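Local coordinates for uncharacterized protein (Pyrobaculum aerophilum, PDB 2ZYZ) that probably serves as the structural subunit of a splicing endonuclease and may take part in binding nucleic acid, at residues Glu26-Asp31 with Ala89-Asp94; Ile47-Ala50 with Tyr56-Tyr59; Leu73-Met78 with Met84-Ala89. One frame throughout, in Å; residues are numbered along the deposited sequence.

Contact 1. Residues Glu26-Asp31 with Ala89-Asp94; sequences EQVFKD and ALVSND
Val28 of helix 23-34 sits over Ala89 and Val91 of strand 86-91, a helix-on-sheet contact in an alpha/beta domain in which the helix lies against one face of a mixed sheet. The backbones come closest at Val28 and Ala89, whose CA atoms are 7.1 Å apart. Ala89 and Val91 are two apart along the strand and turn their CB atoms to the helix, whereas Leu90 between them points to the other face.

Val28 divides its two methyls between these neighbours. With CG1 anti to the backbone N (chi1 176°), that methyl lies over Ala89 and meets its CB at 3.9 Å. CG2, anti to the carbonyl carbon, reaches further along the strand. Val91 is in the same rotamer (chi1 -166°), which turns its own CG2 toward the helix, and the two valine side chains cross obliquely. All three side chains are buried, and their meeting is purely apolar. On its flank Val28 also touches Val97 of strand 97-104, so the helix covers more than one strand here.

Beyond Val91 the strand gives way to a turn in which Ser92 OG donates to Asp94 OD1 at 3.0 Å; Ser92 OG is also bonded to the backbone N of Thr96. The tightest touch between helix and strand is that of Val28 CG2 with Val91 CG2, at 3.5 Å.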
ATOM      1  N   GLU C  26      25.547   1.388   9.498  1.00 24.66           N
ATOM      2  CA  GLU C  26      26.542   2.427   9.494  1.00 25.09           C
ATOM      3  C   GLU C  26      26.121   3.611   8.668  1.00 23.62           C
ATOM      4  O   GLU C  26      26.439   4.693   8.994  1.00 24.40           O
ATOM      5  CB  GLU C  26      27.927   1.939   9.119  1.00 26.12           C
ATOM      6  CG  GLU C  26      29.084   2.815   9.639  1.00 31.00           C
ATOM      7  CD  GLU C  26      29.136   3.131  11.190  1.00 36.75           C
ATOM      8  OE1 GLU C  26      28.943   2.262  12.059  1.00 40.03           O
ATOM      9  OE2 GLU C  26      29.457   4.260  11.537  1.00 39.60           O
ATOM     10  N   GLN C  27      25.359   3.392   7.618  1.00 22.30           N
ATOM     11  CA  GLN C  27      24.865   4.497   6.795  1.00 21.19           C
ATOM     12  C   GLN C  27      23.996   5.468   7.613  1.00 20.85           C
ATOM     13  O   GLN C  27      23.973   6.625   7.357  1.00 20.87           O
ATOM     14  CB  GLN C  27      24.087   3.971   5.611  1.00 21.18           C
ATOM     15  CG  GLN C  27      24.925   3.373   4.569  1.00 20.52           C
ATOM     16  CD  GLN C  27      25.696   4.422   3.845  1.00 22.08           C
ATOM     17  OE1 GLN C  27      25.151   5.115   2.996  1.00 23.62           O
ATOM     18  NE2 GLN C  27      26.897   4.595   4.200  1.00 23.29           N
ATOM     19  N   VAL C  28      23.271   4.936   8.570  1.00 20.16           N
ATOM     20  CA  VAL C  28      22.424   5.744   9.404  1.00 20.98           C
ATOM     21  C   VAL C  28      23.289   6.624  10.326  1.00 21.32           C
ATOM     22  O   VAL C  28      23.041   7.762  10.466  1.00 22.00           O
ATOM     23  CB  VAL C  28      21.486   4.909  10.238  1.00 20.91           C
ATOM     24  CG1 VAL C  28      20.657   5.755  11.187  1.00 22.18           C
ATOM     25  CG2 VAL C  28      20.619   4.059   9.367  1.00 20.10           C
ATOM     26  N   PHE C  29      24.332   6.049  10.901  1.00 21.67           N
ATOM     27  CA  PHE C  29      25.216   6.799  11.785  1.00 22.45           C
ATOM     28  C   PHE C  29      25.884   7.924  11.008  1.00 22.96           C
ATOM     29  O   PHE C  29      25.912   9.016  11.429  1.00 23.26           O
ATOM     30  CB  PHE C  29      26.257   5.895  12.436  1.00 22.97           C
ATOM     31  CG  PHE C  29      25.707   4.989  13.480  1.00 24.23           C
ATOM     32  CD1 PHE C  29      24.883   5.448  14.458  1.00 24.30           C
ATOM     33  CD2 PHE C  29      26.027   3.665  13.487  1.00 25.96           C
ATOM     34  CE1 PHE C  29      24.403   4.627  15.369  1.00 25.57           C
ATOM     35  CE2 PHE C  29      25.548   2.869  14.420  1.00 27.74           C
ATOM     36  CZ  PHE C  29      24.725   3.342  15.354  1.00 26.50           C
ATOM     37  N   LYS C  30      26.366   7.611   9.834  1.00 22.60           N
ATOM     38  CA  LYS C  30      27.007   8.578   8.990  1.00 24.52           C
ATOM     39  C   LYS C  30      26.083   9.701   8.624  1.00 24.10           C
ATOM     40  O   LYS C  30      26.486  10.821   8.624  1.00 23.84           O
ATOM     41  CB  LYS C  30      27.523   7.970   7.699  1.00 24.44           C
ATOM     42  CG  LYS C  30      28.607   7.006   7.821  1.00 29.25           C
ATOM     43  CD  LYS C  30      29.275   6.799   6.513  1.00 32.38           C
ATOM     44  CE  LYS C  30      30.511   5.988   6.625  1.00 36.12           C
ATOM     45  NZ  LYS C  30      31.637   6.816   6.996  1.00 37.64           N
ATOM     46  N   ASP C  31      24.846   9.368   8.289  1.00 23.34           N
ATOM     47  CA  ASP C  31      23.850  10.363   7.936  1.00 23.76           C
ATOM     48  C   ASP C  31      23.484  11.271   9.079  1.00 23.46           C
ATOM     49  O   ASP C  31      23.421  12.419   8.906  1.00 24.55           O
ATOM     50  CB  ASP C  31      22.593   9.739   7.310  1.00 23.30           C
ATOM     51  CG  ASP C  31      21.655  10.768   6.717  1.00 25.51           C
ATOM     52  OD1 ASP C  31      21.959  11.306   5.677  1.00 28.97           O
ATOM     53  OD2 ASP C  31      20.621  11.020   7.265  1.00 23.53           O
ATOM     54  N   ALA C  89      14.442   4.937  11.424  1.00 14.52           N
ATOM     55  CA  ALA C  89      15.379   5.238  10.399  1.00 13.95           C
ATOM     56  C   ALA C  89      15.254   4.161   9.343  1.00 14.94           C
ATOM     57  O   ALA C  89      15.647   3.089   9.567  1.00 15.48           O
ATOM     58  CB  ALA C  89      16.763   5.236  10.957  1.00 14.11           C
ATOM     59  N   LEU C  90      14.721   4.510   8.194  1.00 13.99           N
ATOM     60  CA  LEU C  90      14.476   3.544   7.142  1.00 14.10           C
ATOM     61  C   LEU C  90      15.609   3.496   6.144  1.00 15.30           C
ATOM     62  O   LEU C  90      15.943   4.485   5.606  1.00 14.91           O
ATOM     63  CB  LEU C  90      13.201   3.875   6.407  1.00 14.59           C
ATOM     64  CG  LEU C  90      11.997   4.233   7.274  1.00 12.99           C
ATOM     65  CD1 LEU C  90      10.837   4.578   6.478  1.00 15.03           C
ATOM     66  CD2 LEU C  90      11.646   3.283   8.230  1.00 14.52           C
ATOM     67  N   VAL C  91      16.169   2.334   5.912  1.00 14.61           N
ATOM     68  CA  VAL C  91      17.325   2.240   5.051  1.00 14.96           C
ATOM     69  C   VAL C  91      17.066   1.368   3.840  1.00 15.18           C
ATOM     70  O   VAL C  91      16.603   0.275   3.975  1.00 14.24           O
ATOM     71  CB  VAL C  91      18.528   1.663   5.790  1.00 16.17           C
ATOM     72  CG1 VAL C  91      19.785   1.881   5.007  1.00 16.58           C
ATOM     73  CG2 VAL C  91      18.640   2.249   7.115  1.00 19.68           C
ATOM     74  N   SER C  92      17.330   1.898   2.660  1.00 14.66           N
ATOM     75  CA  SER C  92      17.113   1.151   1.446  1.00 15.57           C
ATOM     76  C   SER C  92      18.152   0.057   1.283  1.00 16.92           C
ATOM     77  O   SER C  92      19.103   0.055   1.923  1.00 17.65           O
ATOM     78  CB  SER C  92      17.160   2.048   0.236  1.00 17.08           C
ATOM     79  OG  SER C  92      18.468   2.297  -0.042  1.00 16.30           O
ATOM     80  N   ASN C  93      17.961  -0.800   0.312  1.00 17.62           N
ATOM     81  CA  ASN C  93      18.793  -1.983   0.206  1.00 19.13           C
ATOM     82  C   ASN C  93      20.214  -1.641  -0.159  1.00 19.98           C
ATOM     83  O   ASN C  93      21.121  -2.434   0.027  1.00 20.45           O
ATOM     84  CB  ASN C  93      18.226  -2.984  -0.792  1.00 19.17           C
ATOM     85  CG  ASN C  93      18.058  -2.403  -2.179  1.00 17.87           C
ATOM     86  OD1 ASN C  93      18.680  -1.466  -2.550  1.00 19.94           O
ATOM     87  ND2 ASN C  93      17.200  -2.992  -2.939  1.00 22.33           N
ATOM     88  N   ASP C  94      20.378  -0.437  -0.673  1.00 20.38           N
ATOM     89  CA  ASP C  94      21.669   0.089  -1.038  1.00 22.02           C
ATOM     90  C   ASP C  94      22.099   1.381  -0.305  1.00 22.02           C
ATOM     91  O   ASP C  94      22.974   2.064  -0.731  1.00 23.22           O
ATOM     92  CB  ASP C  94      21.800   0.204  -2.542  1.00 22.25           C
ATOM     93  CG  ASP C  94      20.923   1.254  -3.124  1.00 26.55           C
ATOM     94  OD1 ASP C  94      20.279   1.926  -2.354  1.00 27.64           O
ATOM     95  OD2 ASP C  94      20.874   1.392  -4.352  1.00 30.52           O
TER

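Contact 2. Residues Ile47-Ala50 with Tyr56-Tyr59; sequences IFIA and YLFY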
ATOM      1  N   ILE C  47      18.732  -0.201  17.905  1.00 25.97           N
ATOM      2  CA  ILE C  47      18.182   0.833  18.760  1.00 23.24           C
ATOM      3  C   ILE C  47      19.270   1.696  19.397  1.00 22.86           C
ATOM      4  O   ILE C  47      20.167   1.197  19.952  1.00 21.86           O
ATOM      5  CB  ILE C  47      17.307   0.244  19.839  1.00 23.98           C
ATOM      6  CG1 ILE C  47      16.223  -0.636  19.239  1.00 21.94           C
ATOM      7  CG2 ILE C  47      16.732   1.299  20.642  1.00 23.85           C
ATOM      8  CD1 ILE C  47      15.443  -1.338  20.175  1.00 23.58           C
ATOM      9  N   PHE C  48      19.150   2.996  19.262  1.00 20.27           N
ATOM     10  CA  PHE C  48      20.121   3.894  19.838  1.00 20.16           C
ATOM     11  C   PHE C  48      19.511   5.236  20.182  1.00 21.11           C
ATOM     12  O   PHE C  48      18.469   5.515  19.745  1.00 19.67           O
ATOM     13  CB  PHE C  48      21.349   4.087  18.980  1.00 20.93           C
ATOM     14  CG  PHE C  48      21.079   4.676  17.649  1.00 20.68           C
ATOM     15  CD1 PHE C  48      21.182   6.018  17.438  1.00 19.17           C
ATOM     16  CD2 PHE C  48      20.739   3.884  16.579  1.00 21.48           C
ATOM     17  CE1 PHE C  48      20.964   6.531  16.250  1.00 20.00           C
ATOM     18  CE2 PHE C  48      20.530   4.442  15.384  1.00 20.61           C
ATOM     19  CZ  PHE C  48      20.622   5.783  15.238  1.00 20.39           C
ATOM     20  N   ILE C  49      20.201   6.016  20.998  1.00 21.50           N
ATOM     21  CA  ILE C  49      19.800   7.366  21.322  1.00 20.74           C
ATOM     22  C   ILE C  49      20.763   8.309  20.667  1.00 20.99           C
ATOM     23  O   ILE C  49      21.933   8.108  20.761  1.00 20.50           O
ATOM     24  CB  ILE C  49      19.844   7.610  22.837  1.00 21.35           C
ATOM     25  CG1 ILE C  49      18.948   6.621  23.535  1.00 20.03           C
ATOM     26  CG2 ILE C  49      19.406   9.039  23.182  1.00 22.34           C
ATOM     27  CD1 ILE C  49      19.047   6.580  24.960  1.00 24.89           C
ATOM     28  N   ALA C  50      20.257   9.355  20.035  1.00 21.22           N
ATOM     29  CA  ALA C  50      21.099  10.379  19.485  1.00 21.27           C
ATOM     30  C   ALA C  50      20.468  11.719  19.744  1.00 23.69           C
ATOM     31  O   ALA C  50      19.331  11.787  20.016  1.00 22.03           O
ATOM     32  CB  ALA C  50      21.308  10.195  18.080  1.00 22.50           C
ATOM     33  N   TYR C  56      16.476  11.737  20.863  1.00 22.90           N
ATOM     34  CA  TYR C  56      15.508  10.856  20.261  1.00 22.81           C
ATOM     35  C   TYR C  56      15.925   9.396  20.388  1.00 20.99           C
ATOM     36  O   TYR C  56      17.052   9.109  20.434  1.00 21.01           O
ATOM     37  CB  TYR C  56      15.370  11.158  18.779  1.00 24.20           C
ATOM     38  CG  TYR C  56      15.056  12.586  18.343  1.00 27.03           C
ATOM     39  CD1 TYR C  56      16.058  13.468  18.137  1.00 28.45           C
ATOM     40  CD2 TYR C  56      13.789  12.989  18.057  1.00 29.03           C
ATOM     41  CE1 TYR C  56      15.834  14.684  17.749  1.00 30.39           C
ATOM     42  CE2 TYR C  56      13.552  14.257  17.650  1.00 30.33           C
ATOM     43  CZ  TYR C  56      14.602  15.096  17.485  1.00 29.76           C
ATOM     44  OH  TYR C  56      14.497  16.392  17.046  1.00 31.04           O
ATOM     45  N   LEU C  57      14.959   8.512  20.386  1.00 19.60           N
ATOM     46  CA  LEU C  57      15.220   7.124  20.294  1.00 19.06           C
ATOM     47  C   LEU C  57      15.044   6.670  18.870  1.00 19.31           C
ATOM     48  O   LEU C  57      13.980   6.779  18.351  1.00 20.02           O
ATOM     49  CB  LEU C  57      14.306   6.350  21.216  1.00 18.79           C
ATOM     50  CG  LEU C  57      14.441   4.846  21.321  1.00 21.42           C
ATOM     51  CD1 LEU C  57      15.729   4.498  21.943  1.00 23.23           C
ATOM     52  CD2 LEU C  57      13.321   4.305  22.100  1.00 21.80           C
ATOM     53  N   PHE C  58      16.120   6.189  18.267  1.00 18.21           N
ATOM     54  CA  PHE C  58      16.136   5.733  16.903  1.00 17.32           C
ATOM     55  C   PHE C  58      15.993   4.221  16.820  1.00 17.70           C
ATOM     56  O   PHE C  58      16.616   3.506  17.578  1.00 18.33           O
ATOM     57  CB  PHE C  58      17.388   6.155  16.185  1.00 17.46           C
ATOM     58  CG  PHE C  58      17.433   7.590  15.854  1.00 17.70           C
ATOM     59  CD1 PHE C  58      17.874   8.477  16.761  1.00 17.54           C
ATOM     60  CD2 PHE C  58      17.041   8.051  14.619  1.00 19.22           C
ATOM     61  CE1 PHE C  58      17.914   9.806  16.444  1.00 18.03           C
ATOM     62  CE2 PHE C  58      17.071   9.363  14.321  1.00 20.96           C
ATOM     63  CZ  PHE C  58      17.512  10.236  15.233  1.00 19.66           C
ATOM     64  N   TYR C  59      15.227   3.777  15.830  1.00 17.22           N
ATOM     65  CA  TYR C  59      15.101   2.368  15.516  1.00 17.61           C
ATOM     66  C   TYR C  59      15.322   2.187  14.026  1.00 16.97           C
ATOM     67  O   TYR C  59      14.678   2.805  13.229  1.00 16.24           O
ATOM     68  CB  TYR C  59      13.744   1.834  15.957  1.00 18.74           C
ATOM     69  CG  TYR C  59      13.510   0.384  15.686  1.00 19.78           C
ATOM     70  CD1 TYR C  59      14.359  -0.560  16.152  1.00 21.08           C
ATOM     71  CD2 TYR C  59      12.431  -0.031  14.971  1.00 22.62           C
ATOM     72  CE1 TYR C  59      14.159  -1.847  15.921  1.00 22.90           C
ATOM     73  CE2 TYR C  59      12.234  -1.342  14.718  1.00 24.06           C
ATOM     74  CZ  TYR C  59      13.108  -2.233  15.204  1.00 23.33           C
ATOM     75  OH  TYR C  59      12.913  -3.502  14.952  1.00 24.39           O
TER
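Phe48 and Phe58 form a hydrogen-bonded pair in the antiparallel beta hairpin of strands 47-51 and 55-62, joined through both backbones: Phe58 N donates to Phe48 O at 2.9 Å and Phe48 N to Phe58 O at 3.1 Å. Two residues on, Ala50 and Tyr56 repeat the pattern, with Tyr56 N to Ala50 O at 3.0 Å and the longer Ala50 N to Tyr56 O at 3.2 Å. Ile47 with Tyr59 and Ile49 with Leu57 are the alternating non-hydrogen-bonded pairs, where Ile47 CA and Ile49 CA make C-H...O contacts to the carbonyls of Phe58 and Tyr56.

Phe48, Ala50, Tyr56 and Phe58 share one face of the sheet. CG of Phe48 is wedged between its own backbone N and carbonyl carbon (chi1 61°), which swings the ring across to the neighbouring strand and lays one of its faces over Phe58 CB. This is a CH-pi contact, with Phe58 CB 3.6 Å from the centroid of the Phe48 ring. The two rings are almost parallel, at 7°, but with centroids 5.1 Å apart they are strongly offset, and little of one lies above the other. Helix 23-34 covers this side: Leu32 touches both phenylalanines. With an alanine here in place of Phe48, Phe58 CB would probably lose its aromatic cover and a gap would open beneath Leu32.

On the other face, toward helix 69-81, Leu57 CD1 lies 3.6 Å from Ile47 CG2. The second branch of Ile47 turns to the neighbouring tyrosine, CG1 resting 3.6 Å from Tyr59 CD1.

Contact 3. Residues Leu73-Met78 with Met84-Ala89; sequences LSVINM and MPVVLA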
ATOM      1  N   LEU C  73       5.779  -1.945  18.862  1.00 19.70           N
ATOM      2  CA  LEU C  73       5.125  -1.419  20.021  1.00 20.04           C
ATOM      3  C   LEU C  73       6.064  -1.326  21.197  1.00 20.31           C
ATOM      4  O   LEU C  73       6.011  -0.412  21.926  1.00 19.75           O
ATOM      5  CB  LEU C  73       3.886  -2.188  20.400  1.00 20.11           C
ATOM      6  CG  LEU C  73       2.749  -2.089  19.404  1.00 22.23           C
ATOM      7  CD1 LEU C  73       1.585  -2.988  19.719  1.00 22.04           C
ATOM      8  CD2 LEU C  73       2.312  -0.676  19.236  1.00 22.07           C
ATOM      9  N   SER C  74       6.920  -2.294  21.337  1.00 19.74           N
ATOM     10  CA  SER C  74       7.892  -2.242  22.400  1.00 21.04           C
ATOM     11  C   SER C  74       8.811  -1.018  22.297  1.00 19.85           C
ATOM     12  O   SER C  74       9.106  -0.413  23.239  1.00 19.41           O
ATOM     13  CB  SER C  74       8.719  -3.508  22.378  1.00 21.27           C
ATOM     14  OG  SER C  74       9.667  -3.467  23.375  1.00 25.75           O
ATOM     15  N   VAL C  75       9.270  -0.719  21.103  1.00 19.49           N
ATOM     16  CA  VAL C  75      10.155   0.376  20.899  1.00 19.89           C
ATOM     17  C   VAL C  75       9.453   1.697  21.204  1.00 20.28           C
ATOM     18  O   VAL C  75       9.972   2.538  21.854  1.00 19.11           O
ATOM     19  CB  VAL C  75      10.713   0.363  19.483  1.00 20.29           C
ATOM     20  CG1 VAL C  75      11.567   1.498  19.246  1.00 21.86           C
ATOM     21  CG2 VAL C  75      11.389  -0.899  19.203  1.00 22.62           C
ATOM     22  N   ILE C  76       8.231   1.827  20.736  1.00 20.10           N
ATOM     23  CA  ILE C  76       7.447   3.000  21.009  1.00 20.09           C
ATOM     24  C   ILE C  76       7.244   3.147  22.516  1.00 20.56           C
ATOM     25  O   ILE C  76       7.369   4.160  23.041  1.00 21.01           O
ATOM     26  CB  ILE C  76       6.114   2.914  20.297  1.00 19.65           C
ATOM     27  CG1 ILE C  76       6.324   2.955  18.794  1.00 19.04           C
ATOM     28  CG2 ILE C  76       5.204   3.918  20.815  1.00 21.23           C
ATOM     29  CD1 ILE C  76       5.169   2.638  17.984  1.00 18.26           C
ATOM     30  N   ASN C  77       6.985   2.066  23.174  1.00 21.62           N
ATOM     31  CA  ASN C  77       6.820   2.110  24.597  1.00 24.20           C
ATOM     32  C   ASN C  77       8.117   2.493  25.283  1.00 24.20           C
ATOM     33  O   ASN C  77       8.116   3.189  26.202  1.00 24.43           O
ATOM     34  CB  ASN C  77       6.352   0.742  25.083  1.00 25.15           C
ATOM     35  CG  ASN C  77       5.994   0.722  26.549  1.00 29.39           C
ATOM     36  OD1 ASN C  77       6.492  -0.074  27.304  1.00 33.58           O
ATOM     37  ND2 ASN C  77       5.105   1.569  26.926  1.00 30.92           N
ATOM     38  N   MET C  78       9.237   1.984  24.845  1.00 24.71           N
ATOM     39  CA  MET C  78      10.500   2.478  25.369  1.00 25.34           C
ATOM     40  C   MET C  78      10.643   3.997  25.251  1.00 24.79           C
ATOM     41  O   MET C  78      11.087   4.630  26.119  1.00 23.89           O
ATOM     42  CB  MET C  78      11.651   1.828  24.640  1.00 25.15           C
ATOM     43  CG  MET C  78      12.575   1.078  25.424  1.00 26.64           C
ATOM     44  SD  MET C  78      13.969   0.587  24.454  1.00 27.54           S
ATOM     45  CE  MET C  78      13.205  -0.543  23.497  1.00 26.16           C
ATOM     46  N   MET C  84      11.278  10.159  25.386  1.00 23.38           N
ATOM     47  CA  MET C  84      11.922  10.645  24.169  1.00 23.25           C
ATOM     48  C   MET C  84      11.052  10.326  22.942  1.00 22.48           C
ATOM     49  O   MET C  84      10.507   9.286  22.887  1.00 23.18           O
ATOM     50  CB  MET C  84      13.270   9.949  23.981  1.00 22.76           C
ATOM     51  CG  MET C  84      14.301  10.361  24.936  1.00 23.25           C
ATOM     52  SD  MET C  84      15.823   9.488  24.716  1.00 24.99           S
ATOM     53  CE  MET C  84      16.858  10.340  25.778  1.00 23.52           C
ATOM     54  N   PRO C  85      10.972  11.202  21.961  1.00 21.75           N
ATOM     55  CA  PRO C  85      10.318  10.798  20.735  1.00 20.91           C
ATOM     56  C   PRO C  85      11.061   9.713  20.002  1.00 18.88           C
ATOM     57  O   PRO C  85      12.263   9.654  20.090  1.00 18.62           O
ATOM     58  CB  PRO C  85      10.336  12.045  19.894  1.00 21.42           C
ATOM     59  CG  PRO C  85      11.381  12.827  20.418  1.00 24.36           C
ATOM     60  CD  PRO C  85      11.467  12.570  21.830  1.00 22.48           C
ATOM     61  N   VAL C  86      10.317   8.916  19.255  1.00 17.20           N
ATOM     62  CA  VAL C  86      10.853   7.777  18.506  1.00 16.20           C
ATOM     63  C   VAL C  86      10.933   8.116  17.018  1.00 16.96           C
ATOM     64  O   VAL C  86      10.024   8.673  16.475  1.00 16.69           O
ATOM     65  CB  VAL C  86      10.002   6.516  18.721  1.00 15.65           C
ATOM     66  CG1 VAL C  86      10.554   5.327  18.013  1.00 15.79           C
ATOM     67  CG2 VAL C  86       9.876   6.233  20.167  1.00 15.57           C
ATOM     68  N   VAL C  87      12.043   7.796  16.402  1.00 15.91           N
ATOM     69  CA  VAL C  87      12.287   8.030  14.998  1.00 15.84           C
ATOM     70  C   VAL C  87      12.667   6.693  14.406  1.00 15.98           C
ATOM     71  O   VAL C  87      13.516   6.032  14.904  1.00 16.46           O
ATOM     72  CB  VAL C  87      13.421   9.036  14.738  1.00 17.30           C
ATOM     73  CG1 VAL C  87      13.642   9.265  13.288  1.00 17.68           C
ATOM     74  CG2 VAL C  87      13.118  10.340  15.366  1.00 17.19           C
ATOM     75  N   LEU C  88      11.991   6.324  13.352  1.00 14.82           N
ATOM     76  CA  LEU C  88      12.334   5.158  12.572  1.00 14.48           C
ATOM     77  C   LEU C  88      13.289   5.558  11.470  1.00 14.96           C
ATOM     78  O   LEU C  88      12.992   6.372  10.694  1.00 14.76           O
ATOM     79  CB  LEU C  88      11.093   4.529  11.958  1.00 13.75           C
ATOM     80  CG  LEU C  88      10.042   4.128  12.956  1.00 14.70           C
ATOM     81  CD1 LEU C  88       8.772   3.665  12.339  1.00 12.84           C
ATOM     82  CD2 LEU C  88      10.551   3.256  14.025  1.00 16.43           C
ATOM     83  N   ALA C  89      14.442   4.937  11.424  1.00 14.52           N
ATOM     84  CA  ALA C  89      15.379   5.238  10.399  1.00 13.95           C
ATOM     85  C   ALA C  89      15.254   4.161   9.343  1.00 14.94           C
ATOM     86  O   ALA C  89      15.647   3.089   9.567  1.00 15.48           O
ATOM     87  CB  ALA C  89      16.763   5.236  10.957  1.00 14.11           C
TER
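Val75 and Val86 both hold CG1 anti to the backbone N (chi1 178° and -178°), and these rotamers bring the two CG1 methyls against each other across a beta-alpha-beta unit made of strand 55-62, helix 69-81 and strand 86-91. The methyls meet at 4.1 Å, in ordinary apolar contact, with one side chain slanting across the other. The same rotamer sends CG2 of Val86, anti to its carbonyl carbon, against the helix backbone instead of a side chain. Val86 thus forks over the helix surface, one prong on a methyl and the other on the main chain.

The backbones approach closest at Ile76 and Val86, whose CA atoms are 6.4 Å apart. Although Ile76 contributes its CA, its side chain runs past residues 84-89 and packs instead on Val102 of strand 97-104, which Val86 touches as well. Regular helical bonding holds this part of the helix in shape: Asn77 N donates to Leu73 O at 2.9 Å, and one residue further on Met78 N donates to Ser74 O.

Along strand 86-91 the side chains alternate. Val86 points to helix 69-81, while Val87 projects to the opposite face of the sheet. The helix therefore lies over the very strand into which the crossover leads. At its other flank it bears on the hairpin, Val75 touching Tyr59 and Met78 touching Ile47 and Leu57. Apolar side chains of another protein chain pack on Leu73, Ile76, Val87 and Leu88. On the main-chain side of the fork, Val86 CG2 lies 4.1 Å from Val75 O and equally far from Ile76 CA.

All three contacts are built on one mixed sheet, with helix 23-34 on one face and helix 69-81 on the other. Contact 1 closes the long loop of the chain; contact 2 and then contact 3 follow one another inside it. Contacts 1 and 3 share strand 86-91 and Ala89 but lie on opposite faces, their centres about 17 Å apart. Contact 2 lies about 8 Å from contact 3 and 13 Å from contact 1, centre to centre. Its strand 55-62 runs parallel to neighbouring strand 86-91, with a probable hydrogen bond from Ala89 N to Tyr59 O (2.8 Å), while Phe29 and Val28 pack on Phe48. The hairpin thus belongs to the middle layer, between the two helices.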